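Local atomic coordinates of nisin biosynthesis protein nisC (Lactococcus lactis subsp. lactis, PDB entry 2G0D), a protein that closes the thioether rings of the lantibiotic nisin as a zinc-dependent cyclase with an alpha-toroid fold. Residues T78-S83 with V136-S141; M202-G207 with D275-G280. All blocks are in the same frame, centred on the assembly; numbering follows the deposited sequence.

Overall arrangement
Both contacts join turns that lead into helices of the alpha toroid characteristic of LanC cyclases. Along the chain they come in series: contact 1 pairs the turn before helix 85-92 with the one before helix 140-147, and contact 2 then pairs the turns before helices 208-221 and 281-294. Their centres are about 15 Å apart, yet they touch. V136 N is 3.1 Å from A205 O, a probable hydrogen bond, and I137 packs CG1 against CE1 of H206. This links contact 1 to the zinc site, whose ligand C278 belongs to contact 2; the I137 side chain itself is about 7 Å from the metal.

Contact 1. Residues T78-S83 with V136-S141; sequences TGSLYS and VIEGLS
I137 lays its CD1 methyl over one face of the Y82 ring, a CH-pi contact 4.0 Å from CD1 to the ring centroid and displaced toward the rim. Its other branch, CG2, meets Y82 CB at 3.7 Å, so its two branches meet the tyrosine at CB and over one side of the ring. V136 adds a looser apolar border: its CG1 faces L81 CD2 and Y82 CE1, while its carbonyl O lies near the plane of the tyrosine ring, at the edge. The far end of that ring is held by A398, whose carbonyl O is hydrogen-bonded to Y82 OH.

Beside these apolar groups, Y82 N donates to I137 O (3.0 Å), approaching nearly along the C=O axis. A water accepts from L81 N at 2.8 Å and also lies within hydrogen-bonding reach of V136 O and G139 O, bridging the two backbones.

At the polar edge E138 folds back through a bend at chi2 (-60°) and turns its carboxylate toward two serines of 78-83, each of which donates to a different oxygen. S80 OG donates to OE1 (2.6 Å) from well above the carboxylate plane, 39° out of it, whereas S83 OG donates to OE2 (2.5 Å) on the syn side. S80 OG also accepts from S83 N at 3.0 Å, an ST motif that ties both donors together; the two grips would probably favour an ionised glutamate.

The contact joins two of the toroid's connecting turns: 78-83 follows helix 53-74 and runs into helix 85-92, and G139 is the N-cap of helix 140-147, whose L140 packs on helices 100-122 and 156-168.

Contact 2. Residues M202-G207 with D275-G280; sequences MGLAHG and DAWCYG. With ZN (zinc ion), chain B.
A205 N and C278 O join the two turns, in the zinc-bearing part of the LanC alpha toroid. The bond is almost straight (3.0 Å, 170° at the hydrogen), in the carbonyl plane and on a lone pair; L204 N lies 2.9 Å from the same C278 O. Water 4 donates to that oxygen too, and water 3 links L204 N to W277 O. Neither segment is a strand, and each ends in a glycine, G207 or G280, that N-caps a helix.

L204 and W277 cross at about a right angle. L204 CG stands anti to its backbone N (chi1 -180°), and CD2 sits over the five-membered ring, 3.6 Å from its centroid. The indole NE1 itself is hydrogen-bonded to L399 O. On the other flank Y279 CD1 lies 3.5 Å from G203 CA, and water 4 rests over the centre of the tyrosine ring. Y279 OH is bound by N201, and H206 ND1 by D135, which fixes two rings that meet obliquely.

A205 CB presses on C278 CB at 3.6 Å, backing the cysteine whose SG binds the zinc ion at 2.3 Å; C324, H325 and a water 2.2 Å from the metal complete the site.

Contact 1. Residues T78-S83 with V136-S141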
ATOM      1  N   THR A  78      -1.292  13.698  11.560  1.00 41.71           N
ATOM      2  CA  THR A  78      -2.014  12.694  10.772  1.00 39.75           C
ATOM      3  C   THR A  78      -1.933  11.241  11.269  1.00 37.78           C
ATOM      4  O   THR A  78      -0.911  10.801  11.778  1.00 37.49           O
ATOM      5  CB  THR A  78      -1.664  12.785   9.268  1.00 40.05           C
ATOM      6  OG1 THR A  78      -2.491  11.881   8.524  1.00 40.19           O
ATOM      7  CG2 THR A  78      -0.198  12.450   9.018  1.00 41.22           C
ATOM      8  N   GLY A  79      -3.039  10.520  11.137  1.00 35.37           N
ATOM      9  CA  GLY A  79      -3.068   9.114  11.509  1.00 33.93           C
ATOM     10  C   GLY A  79      -2.714   8.195  10.339  1.00 32.74           C
ATOM     11  O   GLY A  79      -2.838   7.003  10.455  1.00 33.23           O
ATOM     12  N   SER A  80      -2.227   8.757   9.234  1.00 31.45           N
ATOM     13  CA  SER A  80      -2.139   8.060   7.956  1.00 30.50           C
ATOM     14  C   SER A  80      -1.102   6.925   7.919  1.00 29.95           C
ATOM     15  O   SER A  80      -0.111   6.954   8.639  1.00 30.04           O
ATOM     16  CB  SER A  80      -1.875   9.066   6.830  1.00 29.76           C
ATOM     17  OG  SER A  80      -0.499   9.362   6.719  1.00 29.69           O
ATOM     18  N   LEU A  81      -1.350   5.931   7.076  1.00 30.08           N
ATOM     19  CA  LEU A  81      -0.409   4.807   6.912  1.00 29.94           C
ATOM     20  C   LEU A  81       1.006   5.286   6.523  1.00 29.90           C
ATOM     21  O   LEU A  81       1.982   4.890   7.151  1.00 29.62           O
ATOM     22  CB  LEU A  81      -0.929   3.782   5.889  1.00 29.23           C
ATOM     23  CG  LEU A  81      -0.067   2.529   5.578  1.00 30.48           C
ATOM     24  CD1 LEU A  81       0.150   1.633   6.811  1.00 28.23           C
ATOM     25  CD2 LEU A  81      -0.676   1.679   4.456  1.00 30.40           C
ATOM     26  N   TYR A  82       1.113   6.122   5.486  1.00 29.64           N
ATOM     27  CA  TYR A  82       2.427   6.469   4.936  1.00 29.77           C
ATOM     28  C   TYR A  82       3.081   7.707   5.526  1.00 30.25           C
ATOM     29  O   TYR A  82       4.284   7.865   5.383  1.00 31.37           O
ATOM     30  CB  TYR A  82       2.416   6.509   3.397  1.00 28.99           C
ATOM     31  CG  TYR A  82       2.596   5.122   2.798  1.00 28.81           C
ATOM     32  CD1 TYR A  82       1.525   4.258   2.675  1.00 26.65           C
ATOM     33  CD2 TYR A  82       3.862   4.676   2.378  1.00 27.95           C
ATOM     34  CE1 TYR A  82       1.687   2.974   2.150  1.00 26.40           C
ATOM     35  CE2 TYR A  82       4.040   3.396   1.863  1.00 26.16           C
ATOM     36  CZ  TYR A  82       2.954   2.564   1.737  1.00 27.73           C
ATOM     37  OH  TYR A  82       3.125   1.310   1.224  1.00 28.59           O
ATOM     38  N   SER A  83       2.308   8.582   6.166  1.00 31.22           N
ATOM     39  CA  SER A  83       2.884   9.789   6.809  1.00 31.91           C
ATOM     40  C   SER A  83       2.590   9.897   8.297  1.00 31.45           C
ATOM     41  O   SER A  83       3.201  10.716   8.969  1.00 32.65           O
ATOM     42  CB  SER A  83       2.388  11.077   6.142  1.00 31.57           C
ATOM     43  OG  SER A  83       2.704  11.064   4.781  1.00 33.90           O
ATOM     44  N   VAL A 136      -4.937   4.777   0.008  1.00 31.36           N
ATOM     45  CA  VAL A 136      -4.024   3.896   0.732  1.00 30.83           C
ATOM     46  C   VAL A 136      -2.924   4.729   1.405  1.00 30.91           C
ATOM     47  O   VAL A 136      -2.583   4.515   2.568  1.00 31.42           O
ATOM     48  CB  VAL A 136      -3.437   2.813  -0.238  1.00 30.13           C
ATOM     49  CG1 VAL A 136      -2.296   2.079   0.415  1.00 30.26           C
ATOM     50  CG2 VAL A 136      -4.548   1.859  -0.686  1.00 27.79           C
ATOM     51  N   ILE A 137      -2.387   5.693   0.675  1.00 30.73           N
ATOM     52  CA  ILE A 137      -1.187   6.399   1.127  1.00 31.18           C
ATOM     53  C   ILE A 137      -1.449   7.318   2.342  1.00 32.15           C
ATOM     54  O   ILE A 137      -0.774   7.195   3.370  1.00 32.15           O
ATOM     55  CB  ILE A 137      -0.511   7.132  -0.068  1.00 31.78           C
ATOM     56  CG1 ILE A 137      -0.295   6.145  -1.238  1.00 29.53           C
ATOM     57  CG2 ILE A 137       0.787   7.854   0.360  1.00 30.21           C
ATOM     58  CD1 ILE A 137       0.680   4.963  -0.934  1.00 28.06           C
ATOM     59  N   GLU A 138      -2.441   8.204   2.230  1.00 32.56           N
ATOM     60  CA  GLU A 138      -2.780   9.135   3.309  1.00 33.23           C
ATOM     61  C   GLU A 138      -4.168   8.921   3.919  1.00 32.95           C
ATOM     62  O   GLU A 138      -4.446   9.441   4.990  1.00 32.67           O
ATOM     63  CB  GLU A 138      -2.633  10.604   2.856  1.00 33.44           C
ATOM     64  CG  GLU A 138      -1.229  10.960   2.343  1.00 36.52           C
ATOM     65  CD  GLU A 138      -0.124  10.763   3.377  1.00 37.75           C
ATOM     66  OE1 GLU A 138      -0.393  10.906   4.579  1.00 38.70           O
ATOM     67  OE2 GLU A 138       1.027  10.467   2.986  1.00 41.01           O
ATOM     68  N   GLY A 139      -5.033   8.158   3.251  1.00 32.84           N
ATOM     69  CA  GLY A 139      -6.447   8.090   3.674  1.00 31.33           C
ATOM     70  C   GLY A 139      -6.857   6.847   4.450  1.00 30.58           C
ATOM     71  O   GLY A 139      -6.020   6.092   4.937  1.00 31.00           O
ATOM     72  N   LEU A 140      -8.160   6.628   4.534  1.00 30.27           N
ATOM     73  CA  LEU A 140      -8.753   5.674   5.461  1.00 29.68           C
ATOM     74  C   LEU A 140      -8.496   4.222   5.078  1.00 29.83           C
ATOM     75  O   LEU A 140      -8.441   3.360   5.962  1.00 29.98           O
ATOM     76  CB  LEU A 140     -10.267   5.918   5.579  1.00 29.63           C
ATOM     77  CG  LEU A 140     -10.757   7.246   6.215  1.00 30.46           C
ATOM     78  CD1 LEU A 140     -12.272   7.274   6.400  1.00 30.30           C
ATOM     79  CD2 LEU A 140     -10.097   7.500   7.554  1.00 30.66           C
ATOM     80  N   SER A 141      -8.374   3.944   3.774  1.00 29.37           N
ATOM     81  CA  SER A 141      -8.097   2.569   3.290  1.00 29.43           C
ATOM     82  C   SER A 141      -6.769   2.039   3.868  1.00 28.88           C
ATOM     83  O   SER A 141      -6.721   0.935   4.429  1.00 28.88           O
ATOM     84  CB  SER A 141      -8.027   2.524   1.761  1.00 29.11           C
ATOM     85  OG  SER A 141      -9.307   2.674   1.192  1.00 30.70           O
TER
HETATM   86  O   HOH W   1      -3.376   6.042   5.075  1.00 30.98           O

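Contact 2. Residues M202-G207 with D275-G280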
ATOM      1  N   MET A 202      -8.171   5.499 -10.694  1.00 32.92           N
ATOM      2  CA  MET A 202      -8.273   4.056 -10.952  1.00 32.35           C
ATOM      3  C   MET A 202      -7.017   3.285 -10.541  1.00 32.01           C
ATOM      4  O   MET A 202      -6.825   2.118 -10.900  1.00 31.64           O
ATOM      5  CB  MET A 202      -8.613   3.834 -12.434  1.00 33.34           C
ATOM      6  CG  MET A 202     -10.053   4.306 -12.850  1.00 33.07           C
ATOM      7  SD  MET A 202     -11.322   3.172 -12.239  1.00 34.76           S
ATOM      8  CE  MET A 202     -11.800   4.060 -10.820  1.00 39.00           C
ATOM      9  N   GLY A 203      -6.166   3.954  -9.777  1.00 31.84           N
ATOM     10  CA  GLY A 203      -4.943   3.354  -9.247  1.00 31.48           C
ATOM     11  C   GLY A 203      -5.209   2.648  -7.935  1.00 31.04           C
ATOM     12  O   GLY A 203      -6.214   2.900  -7.277  1.00 30.69           O
ATOM     13  N   LEU A 204      -4.303   1.759  -7.558  1.00 31.25           N
ATOM     14  CA  LEU A 204      -4.394   1.079  -6.271  1.00 31.87           C
ATOM     15  C   LEU A 204      -4.129   2.042  -5.124  1.00 31.36           C
ATOM     16  O   LEU A 204      -4.878   2.081  -4.133  1.00 31.33           O
ATOM     17  CB  LEU A 204      -3.377  -0.074  -6.207  1.00 32.20           C
ATOM     18  CG  LEU A 204      -3.365  -0.887  -4.903  1.00 33.85           C
ATOM     19  CD1 LEU A 204      -4.572  -1.795  -4.896  1.00 35.59           C
ATOM     20  CD2 LEU A 204      -2.113  -1.712  -4.747  1.00 32.73           C
ATOM     21  N   ALA A 205      -3.042   2.792  -5.264  1.00 30.98           N
ATOM     22  CA  ALA A 205      -2.521   3.670  -4.215  1.00 31.61           C
ATOM     23  C   ALA A 205      -3.459   4.837  -3.870  1.00 31.77           C
ATOM     24  O   ALA A 205      -3.555   5.238  -2.703  1.00 32.32           O
ATOM     25  CB  ALA A 205      -1.144   4.203  -4.623  1.00 30.77           C
ATOM     26  N   HIS A 206      -4.155   5.362  -4.881  1.00 31.43           N
ATOM     27  CA  HIS A 206      -4.921   6.588  -4.726  1.00 31.43           C
ATOM     28  C   HIS A 206      -6.366   6.509  -5.199  1.00 31.38           C
ATOM     29  O   HIS A 206      -7.090   7.517  -5.175  1.00 32.12           O
ATOM     30  CB  HIS A 206      -4.220   7.736  -5.471  1.00 31.10           C
ATOM     31  CG  HIS A 206      -2.833   8.007  -5.000  1.00 30.82           C
ATOM     32  ND1 HIS A 206      -2.557   8.460  -3.728  1.00 32.14           N
ATOM     33  CD2 HIS A 206      -1.642   7.941  -5.642  1.00 31.63           C
ATOM     34  CE1 HIS A 206      -1.255   8.644  -3.599  1.00 32.34           C
ATOM     35  NE2 HIS A 206      -0.676   8.331  -4.745  1.00 33.69           N
ATOM     36  N   GLY A 207      -6.786   5.333  -5.650  1.00 31.91           N
ATOM     37  CA  GLY A 207      -8.052   5.210  -6.345  1.00 30.41           C
ATOM     38  C   GLY A 207      -8.870   4.007  -5.939  1.00 31.38           C
ATOM     39  O   GLY A 207      -8.755   3.506  -4.805  1.00 30.62           O
ATOM     40  N   ASP A 275       3.079   0.039 -15.755  1.00 33.75           N
ATOM     41  CA  ASP A 275       2.843  -1.142 -14.916  1.00 32.70           C
ATOM     42  C   ASP A 275       3.525  -0.913 -13.590  1.00 32.04           C
ATOM     43  O   ASP A 275       4.757  -0.913 -13.501  1.00 31.42           O
ATOM     44  CB  ASP A 275       3.348  -2.429 -15.574  1.00 32.25           C
ATOM     45  CG  ASP A 275       2.521  -2.831 -16.796  1.00 33.80           C
ATOM     46  OD1 ASP A 275       1.271  -2.884 -16.685  1.00 35.00           O
ATOM     47  OD2 ASP A 275       3.133  -3.106 -17.860  1.00 31.60           O
ATOM     48  N   ALA A 276       2.703  -0.679 -12.570  1.00 31.77           N
ATOM     49  CA  ALA A 276       3.179  -0.329 -11.230  1.00 31.34           C
ATOM     50  C   ALA A 276       2.241  -0.850 -10.160  1.00 30.83           C
ATOM     51  O   ALA A 276       1.098  -1.226 -10.429  1.00 30.76           O
ATOM     52  CB  ALA A 276       3.356   1.212 -11.079  1.00 30.92           C
ATOM     53  N   TRP A 277       2.749  -0.890  -8.935  1.00 30.85           N
ATOM     54  CA  TRP A 277       1.911  -1.131  -7.776  1.00 30.13           C
ATOM     55  C   TRP A 277       0.907   0.021  -7.597  1.00 29.94           C
ATOM     56  O   TRP A 277      -0.291  -0.209  -7.496  1.00 30.79           O
ATOM     57  CB  TRP A 277       2.792  -1.342  -6.526  1.00 29.30           C
ATOM     58  CG  TRP A 277       2.032  -1.340  -5.229  1.00 28.59           C
ATOM     59  CD1 TRP A 277       1.415  -2.406  -4.642  1.00 28.67           C
ATOM     60  CD2 TRP A 277       1.831  -0.221  -4.350  1.00 28.59           C
ATOM     61  NE1 TRP A 277       0.821  -2.021  -3.442  1.00 30.00           N
ATOM     62  CE2 TRP A 277       1.056  -0.683  -3.246  1.00 28.85           C
ATOM     63  CE3 TRP A 277       2.207   1.133  -4.398  1.00 28.83           C
ATOM     64  CZ2 TRP A 277       0.677   0.151  -2.184  1.00 29.72           C
ATOM     65  CZ3 TRP A 277       1.828   1.978  -3.333  1.00 29.11           C
ATOM     66  CH2 TRP A 277       1.070   1.478  -2.241  1.00 28.69           C
ATOM     67  N   CYS A 278       1.388   1.259  -7.580  1.00 30.44           N
ATOM     68  CA  CYS A 278       0.507   2.398  -7.307  1.00 30.19           C
ATOM     69  C   CYS A 278      -0.606   2.648  -8.349  1.00 30.56           C
ATOM     70  O   CYS A 278      -1.734   2.981  -7.986  1.00 29.66           O
ATOM     71  CB  CYS A 278       1.334   3.663  -7.114  1.00 30.91           C
ATOM     72  SG  CYS A 278       2.436   4.069  -8.485  1.00 30.02           S
ATOM     73  N   TYR A 279      -0.261   2.501  -9.634  1.00 30.89           N
ATOM     74  CA  TYR A 279      -1.181   2.659 -10.749  1.00 31.51           C
ATOM     75  C   TYR A 279      -0.906   1.556 -11.772  1.00 31.79           C
ATOM     76  O   TYR A 279       0.254   1.215 -12.040  1.00 32.39           O
ATOM     77  CB  TYR A 279      -0.946   4.001 -11.459  1.00 32.33           C
ATOM     78  CG  TYR A 279      -1.466   5.255 -10.774  1.00 31.78           C
ATOM     79  CD1 TYR A 279      -2.810   5.617 -10.865  1.00 30.69           C
ATOM     80  CD2 TYR A 279      -0.578   6.137 -10.130  1.00 30.66           C
ATOM     81  CE1 TYR A 279      -3.279   6.807 -10.276  1.00 31.72           C
ATOM     82  CE2 TYR A 279      -1.023   7.306  -9.543  1.00 30.23           C
ATOM     83  CZ  TYR A 279      -2.379   7.632  -9.610  1.00 32.16           C
ATOM     84  OH  TYR A 279      -2.820   8.786  -9.018  1.00 33.34           O
ATOM     85  N   GLY A 280      -1.962   1.008 -12.352  1.00 31.35           N
ATOM     86  CA  GLY A 280      -1.809   0.079 -13.475  1.00 31.09           C
ATOM     87  C   GLY A 280      -2.030  -1.376 -13.097  1.00 30.92           C
ATOM     88  O   GLY A 280      -2.360  -1.698 -11.939  1.00 29.84           O
TER
HETATM   89 ZN    ZN B 416       4.163   5.166  -7.362  1.00 35.09          ZN
HETATM   90  O   HOH W   2      -4.516   2.249 -12.310  1.00 31.72           O
HETATM   91  O   HOH W   3      -2.477   0.130  -9.296  1.00 30.93           O
HETATM   92  O   HOH W   4      -2.913   5.314  -7.537  1.00 36.32           O
HETATM   93  O   HOH W   5       3.393   7.162  -6.943  1.00 43.27           O